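Long-range contacts in putative branched-chain amino acid ABC transporter, periplasmic branched-chain amino acid-binding protein (Pseudomonas protegens Pf-5, PDB 4RU0), which probably captures a branched-chain amino acid or related small solute in the periplasm and hands it to an ABC-type membrane transporter: residues A[298-303]-A[374-380]; A[290-296]-A[322-328]. All coordinates share one frame; numbering follows the deposited sequence.

Overall arrangement
Contacts 1 and 2 are neighbours, their centres 12 Å apart. Along the chain their segments alternate: 290-296, then 298-303, then 322-328, then 374-380. The loop after strand 287-290 of the mixed sheet passes over the start of helix 325-348 in contact 2 and runs on into helix 299-309, whose first turn meets the end of helix 369-375 in contact 1. His301 and Leu380 of contact 1 both touch Asn328 of contact 2, making one patch. Contact 2, with the side chain of Tyr292 about 7 Å from the bound P3G, thus joins sheet to helix near the ligand pocket, and contact 1 ties two helices farther out, consistent with the two-lobed periplasmic binding protein fold.

Contact 1. Residues A[298-303]-A[374-380]; sequences FEIHKR and DMGYLGL
The side chain of Arg303 reaches Asp374 because its chain runs extended from CG to NE (chi2 -177°, chi3 -169°), while Ile300 sends CG1 anti to its backbone N (chi1 -179°), bringing that branch to the ring of Tyr377. At the end of the extended arm the guanidinium takes hold of a single acceptor end-on: Asp374 O lies 2.8 Å from Arg303 NH2 and 3.1 Å from Arg303 NH1, close to the guanidinium plane. It is the main-chain oxygen that is gripped, not the carboxylate. A salt bridge from Arg303 NH2 to Glu299 OE2 (2.9 Å), one turn back on the same helix, together with the two bonds to Asp374 O, probably helps fix the rotation of the group; the carboxylate receives it from above its plane. Met375 O lies above one guanidinium face, offset toward its rim.

Between the backbones, Ile300 N donates to Gly376 O at 3.1 Å. This bond uses an amide of the helix's first turn, and the close approach of the chains, 4.6 Å from Ile300 CA to Gly376 CA, is helped by the missing side chain of Gly376. Farther along, two CH-pi contacts make up much of the apolar side: Ile300 CG2 stands 4.2 Å from the Tyr377 ring centroid, over the face, and Leu380 CB stands over the centre of the Phe298 ring. Leu380 CD2 instead meets the edge of the His301 ring, 3.6 Å from His301 NE2.

Phe298 is the N-cap residue of helix 299-309. On the opposing segment, Gly376, with positive phi, is the C-prime residue of a Schellman motif ending helix 369-375, in which Tyr377 N bonds back to Leu372 O, so the contact joins the start of one helix to the Schellman-terminated end of another.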
loop_
_atom_site.group_PDB
_atom_site.type_symbol
_atom_site.label_atom_id
_atom_site.label_comp_id
_atom_site.label_asym_id
_atom_site.label_seq_id
_atom_site.Cartn_x
_atom_site.Cartn_y
_atom_site.Cartn_z
ATOM N N PHE A 298 -11.630 14.471 5.029
ATOM C CA PHE A 298 -11.956 13.413 5.977
ATOM C C PHE A 298 -11.888 13.971 7.392
ATOM O O PHE A 298 -11.301 15.031 7.616
ATOM C CB PHE A 298 -11.011 12.225 5.819
ATOM C CG PHE A 298 -11.082 11.574 4.468
ATOM C CD1 PHE A 298 -12.044 10.614 4.197
ATOM C CD2 PHE A 298 -10.189 11.923 3.467
ATOM C CE1 PHE A 298 -12.113 10.017 2.953
ATOM C CE2 PHE A 298 -10.252 11.325 2.221
ATOM C CZ PHE A 298 -11.214 10.371 1.964
ATOM N N GLU A 299 -12.489 13.263 8.344
ATOM C CA GLU A 299 -12.551 13.745 9.718
ATOM C C GLU A 299 -11.166 14.011 10.299
ATOM O O GLU A 299 -10.923 15.078 10.871
ATOM C CB GLU A 299 -13.298 12.754 10.609
ATOM C CG GLU A 299 -13.430 13.235 12.050
ATOM C CD GLU A 299 -14.212 12.280 12.927
ATOM O OE1 GLU A 299 -14.449 11.128 12.499
ATOM O OE2 GLU A 299 -14.593 12.687 14.047
ATOM N N ILE A 300 -10.265 13.041 10.145
ATOM C CA ILE A 300 -8.910 13.152 10.680
ATOM C C ILE A 300 -8.178 14.354 10.080
ATOM O O ILE A 300 -7.426 15.037 10.776
ATOM C CB ILE A 300 -8.088 11.854 10.428
ATOM C CG1 ILE A 300 -6.678 11.970 11.016
ATOM C CG2 ILE A 300 -8.022 11.519 8.944
ATOM C CD1 ILE A 300 -6.647 12.074 12.530
ATOM N N HIS A 301 -8.424 14.622 8.799
ATOM C CA HIS A 301 -7.771 15.718 8.089
ATOM C C HIS A 301 -8.090 17.077 8.698
ATOM O O HIS A 301 -7.247 17.978 8.707
ATOM C CB HIS A 301 -8.177 15.715 6.617
ATOM C CG HIS A 301 -7.474 14.679 5.798
ATOM N ND1 HIS A 301 -6.378 14.970 5.014
ATOM C CD2 HIS A 301 -7.711 13.357 5.638
ATOM C CE1 HIS A 301 -5.969 13.871 4.406
ATOM N NE2 HIS A 301 -6.762 12.877 4.767
ATOM N N LYS A 302 -9.310 17.227 9.201
ATOM C CA LYS A 302 -9.725 18.498 9.773
ATOM C C LYS A 302 -9.134 18.695 11.165
ATOM O O LYS A 302 -8.848 19.823 11.563
ATOM C CB LYS A 302 -11.249 18.591 9.806
ATOM C CG LYS A 302 -11.849 18.893 8.440
ATOM C CD LYS A 302 -13.356 18.730 8.429
ATOM C CE LYS A 302 -13.960 19.338 7.172
ATOM N NZ LYS A 302 -13.330 18.816 5.927
ATOM N N ARG A 303 -8.939 17.601 11.897
ATOM C CA ARG A 303 -8.240 17.666 13.180
ATOM C C ARG A 303 -6.801 18.112 12.962
ATOM O O ARG A 303 -6.244 18.863 13.761
ATOM C CB ARG A 303 -8.260 16.317 13.897
ATOM C CG ARG A 303 -9.633 15.727 14.108
ATOM C CD ARG A 303 -9.544 14.432 14.895
ATOM N NE ARG A 303 -10.807 13.704 14.893
ATOM C CZ ARG A 303 -10.996 12.531 15.489
ATOM N NH1 ARG A 303 -10.001 11.947 16.140
ATOM N NH2 ARG A 303 -12.181 11.940 15.434
ATOM N N ASP A 374 -13.746 6.731 15.525
ATOM C CA ASP A 374 -13.032 7.376 16.623
ATOM C C ASP A 374 -11.808 8.145 16.134
ATOM O O ASP A 374 -11.674 9.340 16.405
ATOM C CB ASP A 374 -12.611 6.350 17.677
ATOM C CG ASP A 374 -13.758 5.932 18.572
ATOM O OD1 ASP A 374 -14.131 6.721 19.464
ATOM O OD2 ASP A 374 -14.286 4.816 18.388
HETATM N N MSE A 375 -10.919 7.473 15.407
HETATM C CA MSE A 375 -9.700 8.131 14.958
HETATM C C MSE A 375 -9.943 8.946 13.700
HETATM O O MSE A 375 -9.052 9.650 13.227
HETATM C CB MSE A 375 -8.577 7.116 14.728
HETATM C CG MSE A 375 -9.021 5.765 14.208
HETATM SE SE MSE A 375 -7.488 4.603 13.835
HETATM C CE MSE A 375 -8.419 2.912 13.647
ATOM N N GLY A 376 -11.157 8.855 13.165
ATOM C CA GLY A 376 -11.559 9.670 12.035
ATOM C C GLY A 376 -11.014 9.199 10.703
ATOM O O GLY A 376 -10.737 10.013 9.819
ATOM N N TYR A 377 -10.870 7.887 10.549
ATOM C CA TYR A 377 -10.360 7.314 9.306
ATOM C C TYR A 377 -11.436 6.558 8.530
ATOM O O TYR A 377 -11.123 5.637 7.775
ATOM C CB TYR A 377 -9.190 6.369 9.593
ATOM C CG TYR A 377 -7.855 7.054 9.785
ATOM C CD1 TYR A 377 -6.925 7.110 8.752
ATOM C CD2 TYR A 377 -7.520 7.635 11.003
ATOM C CE1 TYR A 377 -5.701 7.730 8.924
ATOM C CE2 TYR A 377 -6.302 8.257 11.183
ATOM C CZ TYR A 377 -5.397 8.303 10.142
ATOM O OH TYR A 377 -4.181 8.923 10.319
ATOM N N LEU A 378 -12.694 6.952 8.705
ATOM C CA LEU A 378 -13.812 6.190 8.146
ATOM C C LEU A 378 -13.755 6.051 6.623
ATOM O O LEU A 378 -13.827 4.938 6.093
ATOM C CB LEU A 378 -15.139 6.820 8.557
ATOM C CG LEU A 378 -16.347 5.915 8.320
ATOM C CD1 LEU A 378 -16.127 4.551 8.963
ATOM C CD2 LEU A 378 -17.617 6.561 8.844
ATOM N N GLY A 379 -13.615 7.164 5.911
ATOM C CA GLY A 379 -13.526 7.089 4.461
ATOM C C GLY A 379 -12.120 6.864 3.924
ATOM O O GLY A 379 -11.936 6.589 2.733
ATOM N N LEU A 380 -11.126 6.973 4.805
ATOM C CA LEU A 380 -9.728 6.997 4.389
ATOM C C LEU A 380 -9.063 5.622 4.444
ATOM O O LEU A 380 -8.263 5.272 3.574
ATOM C CB LEU A 380 -8.952 7.989 5.260
ATOM C CG LEU A 380 -7.505 8.296 4.879
ATOM C CD1 LEU A 380 -7.393 8.645 3.403
ATOM C CD2 LEU A 380 -6.981 9.435 5.738
#

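Contact 2. Residues A[290-296]-A[322-328]; sequences TPYPAGS and FGSVYYN
The Tyr292 ring meets Val325 CG1 at its edge, in plane, with Tyr292 CD1 4.0 Å away, while Pro291 CG lies over one ring face, offset toward the rim. The Phe322 ring is approached obliquely by Ser296 CB, 3.6 Å from Phe322 CD1, and its other contacts include an edge-to-face pairing with His301. These groups border a capped helix start: Ser324 is the N-cap of helix 325-348, its OG accepting from Tyr327 N, and the loop 290-296 passes across that first turn. Thr290 ends strand 287-290 of the mixed sheet and opens the loop with an ST turn, Thr290 OG1 accepting from Tyr292 N.

One side-chain amide makes two of the three hydrogen bonds across the contact. CG of Asn328 is anti to its carbonyl carbon (chi1 -67°), which carries ND2 to two loop oxygens: Pro293 O at 2.8 Å and Gly295 O at 3.2 Å. The second is the straighter bond, at 170° against 143°, and its acceptor lies in the amide plane, whereas Pro293 O is tilted out of it. With both acceptors engaging the same nitrogen, the rotation of the buried amide is probably well fixed. Tyr292 also touches Trp269, a residue of the P3G pocket. Beside the amide, a backbone bond ties the chains: Gly295 N donates to Gly323 O at 2.8 Å.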
loop_
_atom_site.group_PDB
_atom_site.type_symbol
_atom_site.label_atom_id
_atom_site.label_comp_id
_atom_site.label_asym_id
_atom_site.label_seq_id
_atom_site.Cartn_x
_atom_site.Cartn_y
_atom_site.Cartn_z
ATOM N N THR A 290 -7.160 2.550 -5.134
ATOM C CA THR A 290 -6.415 3.107 -4.007
ATOM C C THR A 290 -6.882 2.530 -2.677
ATOM O O THR A 290 -8.078 2.302 -2.480
ATOM C CB THR A 290 -6.535 4.647 -3.948
ATOM O OG1 THR A 290 -5.818 5.145 -2.811
ATOM C CG2 THR A 290 -7.989 5.071 -3.838
ATOM N N PRO A 291 -5.934 2.270 -1.766
ATOM C CA PRO A 291 -6.267 1.887 -0.396
ATOM C C PRO A 291 -6.266 3.103 0.529
ATOM O O PRO A 291 -6.615 2.984 1.705
ATOM C CB PRO A 291 -5.150 0.913 -0.032
ATOM C CG PRO A 291 -3.972 1.463 -0.756
ATOM C CD PRO A 291 -4.495 2.111 -2.034
ATOM N N TYR A 292 -5.841 4.238 0.002
ATOM C CA TYR A 292 -5.856 5.496 0.730
ATOM C C TYR A 292 -6.195 6.692 -0.163
ATOM O O TYR A 292 -5.312 7.427 -0.564
ATOM C CB TYR A 292 -4.530 5.722 1.456
ATOM C CG TYR A 292 -3.332 5.080 0.803
ATOM C CD1 TYR A 292 -2.820 5.576 -0.367
ATOM C CD2 TYR A 292 -2.708 3.988 1.373
ATOM C CE1 TYR A 292 -1.727 5.011 -0.962
ATOM C CE2 TYR A 292 -1.621 3.412 0.779
ATOM C CZ TYR A 292 -1.134 3.929 -0.393
ATOM O OH TYR A 292 -0.050 3.368 -1.004
ATOM N N PRO A 293 -7.470 6.874 -0.466
ATOM C CA PRO A 293 -7.950 7.879 -1.427
ATOM C C PRO A 293 -7.503 9.306 -1.115
ATOM O O PRO A 293 -7.436 9.703 0.053
ATOM C CB PRO A 293 -9.475 7.769 -1.317
ATOM C CG PRO A 293 -9.723 7.156 0.021
ATOM C CD PRO A 293 -8.583 6.201 0.224
ATOM N N ALA A 294 -7.195 10.062 -2.163
ATOM C CA ALA A 294 -6.906 11.483 -2.021
ATOM C C ALA A 294 -8.111 12.217 -1.438
ATOM O O ALA A 294 -9.252 11.785 -1.604
ATOM C CB ALA A 294 -6.514 12.085 -3.363
ATOM N N GLY A 295 -7.849 13.325 -0.751
ATOM C CA GLY A 295 -8.904 14.122 -0.152
ATOM C C GLY A 295 -8.466 14.719 1.167
ATOM O O GLY A 295 -7.820 14.052 1.975
ATOM N N SER A 296 -8.812 15.982 1.386
ATOM C CA SER A 296 -8.442 16.672 2.617
ATOM C C SER A 296 -9.676 17.012 3.440
ATOM O O SER A 296 -9.653 17.923 4.272
ATOM C CB SER A 296 -7.652 17.942 2.301
ATOM O OG SER A 296 -8.383 18.787 1.428
ATOM N N PHE A 322 -2.132 18.556 0.802
ATOM C CA PHE A 322 -2.489 18.161 2.149
ATOM C C PHE A 322 -3.494 17.024 2.146
ATOM O O PHE A 322 -3.765 16.398 3.156
ATOM C CB PHE A 322 -2.968 19.358 2.972
ATOM C CG PHE A 322 -3.683 18.974 4.224
ATOM C CD1 PHE A 322 -5.028 19.204 4.362
ATOM C CD2 PHE A 322 -3.017 18.359 5.247
ATOM C CE1 PHE A 322 -5.697 18.838 5.505
ATOM C CE2 PHE A 322 -3.676 17.989 6.393
ATOM C CZ PHE A 322 -5.019 18.230 6.526
ATOM N N GLY A 323 -4.081 16.781 1.001
ATOM C CA GLY A 323 -4.933 15.622 0.844
ATOM C C GLY A 323 -4.399 14.751 -0.258
ATOM O O GLY A 323 -5.080 13.871 -0.722
ATOM N N SER A 324 -3.173 15.009 -0.681
ATOM C CA SER A 324 -2.607 14.291 -1.803
ATOM C C SER A 324 -2.467 12.849 -1.427
ATOM O O SER A 324 -2.309 12.528 -0.271
ATOM C CB SER A 324 -1.267 14.878 -2.231
ATOM O OG SER A 324 -0.181 14.318 -1.524
ATOM N N VAL A 325 -2.541 11.970 -2.412
ATOM C CA VAL A 325 -2.570 10.536 -2.158
ATOM C C VAL A 325 -1.298 10.125 -1.411
ATOM O O VAL A 325 -1.312 9.269 -0.560
ATOM C CB VAL A 325 -2.842 9.736 -3.458
ATOM C CG1 VAL A 325 -2.650 8.241 -3.305
ATOM C CG2 VAL A 325 -4.212 10.053 -4.007
ATOM N N TYR A 326 -0.206 10.769 -1.763
ATOM C CA TYR A 326 1.041 10.572 -1.088
ATOM C C TYR A 326 0.957 10.963 0.387
ATOM O O TYR A 326 1.409 10.229 1.243
ATOM C CB TYR A 326 2.100 11.397 -1.792
ATOM C CG TYR A 326 2.445 10.878 -3.156
ATOM C CD1 TYR A 326 2.605 9.536 -3.373
ATOM C CD2 TYR A 326 2.620 11.731 -4.224
ATOM C CE1 TYR A 326 2.928 9.044 -4.617
ATOM C CE2 TYR A 326 2.939 11.250 -5.476
ATOM C CZ TYR A 326 3.096 9.901 -5.664
ATOM O OH TYR A 326 3.429 9.394 -6.896
ATOM N N TYR A 327 0.335 12.091 0.683
ATOM C CA TYR A 327 0.182 12.527 2.053
ATOM C C TYR A 327 -0.673 11.565 2.836
ATOM O O TYR A 327 -0.432 11.299 3.994
ATOM C CB TYR A 327 -0.391 13.947 2.119
ATOM C CG TYR A 327 -0.491 14.490 3.515
ATOM C CD1 TYR A 327 -1.496 14.079 4.358
ATOM C CD2 TYR A 327 0.436 15.391 3.995
ATOM C CE1 TYR A 327 -1.580 14.554 5.635
ATOM C CE2 TYR A 327 0.360 15.874 5.274
ATOM C CZ TYR A 327 -0.651 15.456 6.088
ATOM O OH TYR A 327 -0.744 15.927 7.363
ATOM N N ASN A 328 -1.704 11.061 2.195
ATOM C CA ASN A 328 -2.668 10.199 2.864
ATOM C C ASN A 328 -2.132 8.794 3.096
ATOM O O ASN A 328 -2.560 8.110 4.025
ATOM C CB ASN A 328 -3.968 10.142 2.064
ATOM C CG ASN A 328 -4.700 11.473 2.053
ATOM O OD1 ASN A 328 -4.121 12.516 2.368
ATOM N ND2 ASN A 328 -5.978 11.442 1.692
#